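Side-chain contact in NeuRonal IgCAM-5 (Caenorhabditis elegans, PDB 6ON6), which probably acts as a neuronal cell-surface adhesion receptor, pairing with a second copy of itself through its first immunoglobulin domain: residues Ala4-Gln9 with Ile95-Ile100. Numbering follows the deposited sequence.
Sequences APPTIQ and INTEPI
Pro6 and Thr97 point at each other where the N-terminal segment meets the loop after strand 89-95. The methyl of Thr97 does the touching. It comes in obliquely, off the plane of the Pro6 ring, displaced from the ring centre toward CG and out past it. Thr97 CG2 lies 3.3 Å from Pro6 CG and 3.5 Å from Pro6 CD, both tighter than usual carbon contact. With chi1 at 53°, CG2 lies anti to the carbonyl carbon and faces Pro6, while OG1 turns to hydrogen-bond with the Thr101 hydroxyl. An inverse gamma turn centred on Asn96 precedes the threonine, with a weak bond of 2.8 Å from Thr97 N to Ile95 O.

Residues 96-100 belong to the FG loop of an immunoglobulin sandwich, and strand 7-8 is the edge strand A. The contact joins strand A of one sheet, and Pro6 just before it, to the end of strand F in the other. The loop also meets the second subunit: Glu98, Thr97 O and Asn96 ND2 bond to Arg59, Arg58 and Phe57 of that chain.

Ile8 and Ile95 run alongside each other, pointing opposite ways. Ile95 is extended at its second torsion (chi2 163°), which carries CD1 out to 3.7 Å from Ile8 CG1 and 3.8 Å from Ile8 CD1. Pro6 CB borders the same methyl, 4.2 Å from Ile95 CD1. Ile8 also packs on Cys28 and Cys93, the disulfide that joins the two sheets.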
ATOM      1  N   ALA A   4       7.208 -23.597   7.388  1.00 50.14           N
ATOM      2  CA  ALA A   4       5.843 -23.127   7.192  1.00 46.38           C
ATOM      3  C   ALA A   4       5.868 -21.726   6.633  1.00 41.10           C
ATOM      4  O   ALA A   4       6.688 -20.912   7.054  1.00 46.42           O
ATOM      5  CB  ALA A   4       5.082 -23.137   8.497  1.00 49.11           C
ATOM      6  N   PRO A   5       4.971 -21.456   5.688  1.00 41.94           N
ATOM      7  CA  PRO A   5       4.802 -20.099   5.181  1.00 44.97           C
ATOM      8  C   PRO A   5       4.048 -19.261   6.197  1.00 40.57           C
ATOM      9  O   PRO A   5       3.414 -19.804   7.111  1.00 41.80           O
ATOM     10  CB  PRO A   5       3.950 -20.319   3.921  1.00 44.29           C
ATOM     11  CG  PRO A   5       3.130 -21.522   4.248  1.00 44.40           C
ATOM     12  CD  PRO A   5       4.036 -22.404   5.054  1.00 46.65           C
ATOM     13  N   PRO A   6       4.090 -17.938   6.096  1.00 39.00           N
ATOM     14  CA  PRO A   6       3.209 -17.137   6.947  1.00 32.65           C
ATOM     15  C   PRO A   6       1.755 -17.480   6.694  1.00 37.56           C
ATOM     16  O   PRO A   6       1.334 -17.680   5.549  1.00 40.47           O
ATOM     17  CB  PRO A   6       3.506 -15.693   6.507  1.00 37.20           C
ATOM     18  CG  PRO A   6       4.926 -15.749   6.032  1.00 35.58           C
ATOM     19  CD  PRO A   6       5.119 -17.137   5.421  1.00 38.87           C
ATOM     20  N   THR A   7       0.965 -17.467   7.772  1.00 31.69           N
ATOM     21  CA  THR A   7      -0.473 -17.601   7.662  1.00 36.00           C
ATOM     22  C   THR A   7      -1.106 -16.580   8.602  1.00 33.08           C
ATOM     23  O   THR A   7      -0.501 -16.145   9.581  1.00 35.37           O
ATOM     24  CB  THR A   7      -0.931 -19.052   7.982  1.00 39.39           C
ATOM     25  OG1 THR A   7      -0.385 -19.438   9.247  1.00 41.01           O
ATOM     26  CG2 THR A   7      -0.495 -20.026   6.871  1.00 39.66           C
ATOM     27  N   ILE A   8      -2.351 -16.262   8.337  1.00 34.95           N
ATOM     28  CA  ILE A   8      -3.050 -15.293   9.170  1.00 33.82           C
ATOM     29  C   ILE A   8      -4.066 -16.033  10.027  1.00 33.67           C
ATOM     30  O   ILE A   8      -4.950 -16.733   9.503  1.00 34.48           O
ATOM     31  CB  ILE A   8      -3.668 -14.169   8.337  1.00 36.75           C
ATOM     32  CG1 ILE A   8      -2.550 -13.308   7.723  1.00 37.93           C
ATOM     33  CG2 ILE A   8      -4.549 -13.330   9.212  1.00 34.86           C
ATOM     34  CD1 ILE A   8      -3.014 -12.312   6.662  1.00 40.90           C
ATOM     35  N   GLN A   9      -3.878 -15.956  11.343  1.00 31.46           N
ATOM     36  CA  GLN A   9      -4.706 -16.716  12.262  1.00 30.44           C
ATOM     37  C   GLN A   9      -6.100 -16.136  12.282  1.00 31.87           C
ATOM     38  O   GLN A   9      -6.265 -14.911  12.228  1.00 35.59           O
ATOM     39  CB  GLN A   9      -4.117 -16.572  13.649  1.00 33.49           C
ATOM     40  CG  GLN A   9      -4.967 -17.194  14.735  1.00 32.87           C
ATOM     41  CD  GLN A   9      -4.164 -17.406  15.975  1.00 35.59           C
ATOM     42  OE1 GLN A   9      -3.045 -17.893  15.913  1.00 36.39           O
ATOM     43  NE2 GLN A   9      -4.689 -16.971  17.098  1.00 42.04           N
ATOM     44  N   ILE A  95       0.896  -9.626   3.649  1.00 29.80           N
ATOM     45  CA  ILE A  95       2.259 -10.054   3.906  1.00 31.14           C
ATOM     46  C   ILE A  95       2.909 -10.379   2.583  1.00 31.74           C
ATOM     47  O   ILE A  95       2.240 -10.901   1.688  1.00 36.92           O
ATOM     48  CB  ILE A  95       2.228 -11.335   4.750  1.00 35.69           C
ATOM     49  CG1 ILE A  95       1.233 -11.178   5.910  1.00 37.73           C
ATOM     50  CG2 ILE A  95       3.597 -11.601   5.275  1.00 34.97           C
ATOM     51  CD1 ILE A  95       0.824 -12.497   6.561  1.00 47.46           C
ATOM     52  N   ASN A  96       4.186  -9.995   2.431  1.00 33.02           N
ATOM     53  CA  ASN A  96       4.898 -10.138   1.152  1.00 32.86           C
ATOM     54  C   ASN A  96       5.380 -11.544   0.861  1.00 39.47           C
ATOM     55  O   ASN A  96       6.512 -11.734   0.409  1.00 40.67           O
ATOM     56  CB  ASN A  96       6.060  -9.160   1.013  1.00 36.10           C
ATOM     57  CG  ASN A  96       7.110  -9.367   2.051  1.00 36.22           C
ATOM     58  OD1 ASN A  96       6.909 -10.123   3.012  1.00 37.05           O
ATOM     59  ND2 ASN A  96       8.251  -8.715   1.871  1.00 40.39           N
ATOM     60  N   THR A  97       4.509 -12.502   1.088  1.00 37.26           N
ATOM     61  CA  THR A  97       4.789 -13.857   0.658  1.00 36.55           C
ATOM     62  C   THR A  97       4.483 -14.002  -0.818  1.00 36.66           C
ATOM     63  O   THR A  97       3.858 -13.146  -1.464  1.00 34.52           O
ATOM     64  CB  THR A  97       3.907 -14.808   1.440  1.00 39.59           C
ATOM     65  OG1 THR A  97       2.534 -14.396   1.335  1.00 41.03           O
ATOM     66  CG2 THR A  97       4.343 -14.849   2.893  1.00 41.33           C
ATOM     67  N   GLU A  98       4.975 -15.114  -1.354  1.00 39.38           N
ATOM     68  CA  GLU A  98       4.699 -15.540  -2.715  1.00 40.36           C
ATOM     69  C   GLU A  98       4.173 -16.958  -2.568  1.00 39.43           C
ATOM     70  O   GLU A  98       4.948 -17.879  -2.227  1.00 43.26           O
ATOM     71  CB  GLU A  98       5.956 -15.491  -3.586  1.00 38.58           C
ATOM     72  CG  GLU A  98       6.351 -14.048  -3.853  1.00 38.35           C
ATOM     73  CD  GLU A  98       7.788 -13.845  -4.281  1.00 43.73           C
ATOM     74  OE1 GLU A  98       8.447 -14.848  -4.687  1.00 48.42           O
ATOM     75  OE2 GLU A  98       8.238 -12.661  -4.192  1.00 41.37           O
ATOM     76  N   PRO A  99       2.885 -17.180  -2.790  1.00 40.09           N
ATOM     77  CA  PRO A  99       1.955 -16.093  -3.117  1.00 37.74           C
ATOM     78  C   PRO A  99       1.563 -15.237  -1.896  1.00 40.60           C
ATOM     79  O   PRO A  99       1.912 -15.555  -0.757  1.00 40.53           O
ATOM     80  CB  PRO A  99       0.730 -16.836  -3.625  1.00 38.53           C
ATOM     81  CG  PRO A  99       0.759 -18.140  -2.857  1.00 44.95           C
ATOM     82  CD  PRO A  99       2.229 -18.496  -2.719  1.00 41.92           C
ATOM     83  N   ILE A 100       0.801 -14.184  -2.142  1.00 36.50           N
ATOM     84  CA  ILE A 100       0.538 -13.215  -1.073  1.00 34.62           C
ATOM     85  C   ILE A 100      -0.337 -13.839   0.002  1.00 37.61           C
ATOM     86  O   ILE A 100      -1.050 -14.815  -0.205  1.00 38.63           O
ATOM     87  CB  ILE A 100      -0.128 -11.975  -1.680  1.00 30.51           C
ATOM     88  CG1 ILE A 100      -0.052 -10.782  -0.731  1.00 35.93           C
ATOM     89  CG2 ILE A 100      -1.558 -12.351  -2.075  1.00 35.80           C
ATOM     90  CD1 ILE A 100      -0.280  -9.532  -1.418  1.00 37.75           C
TER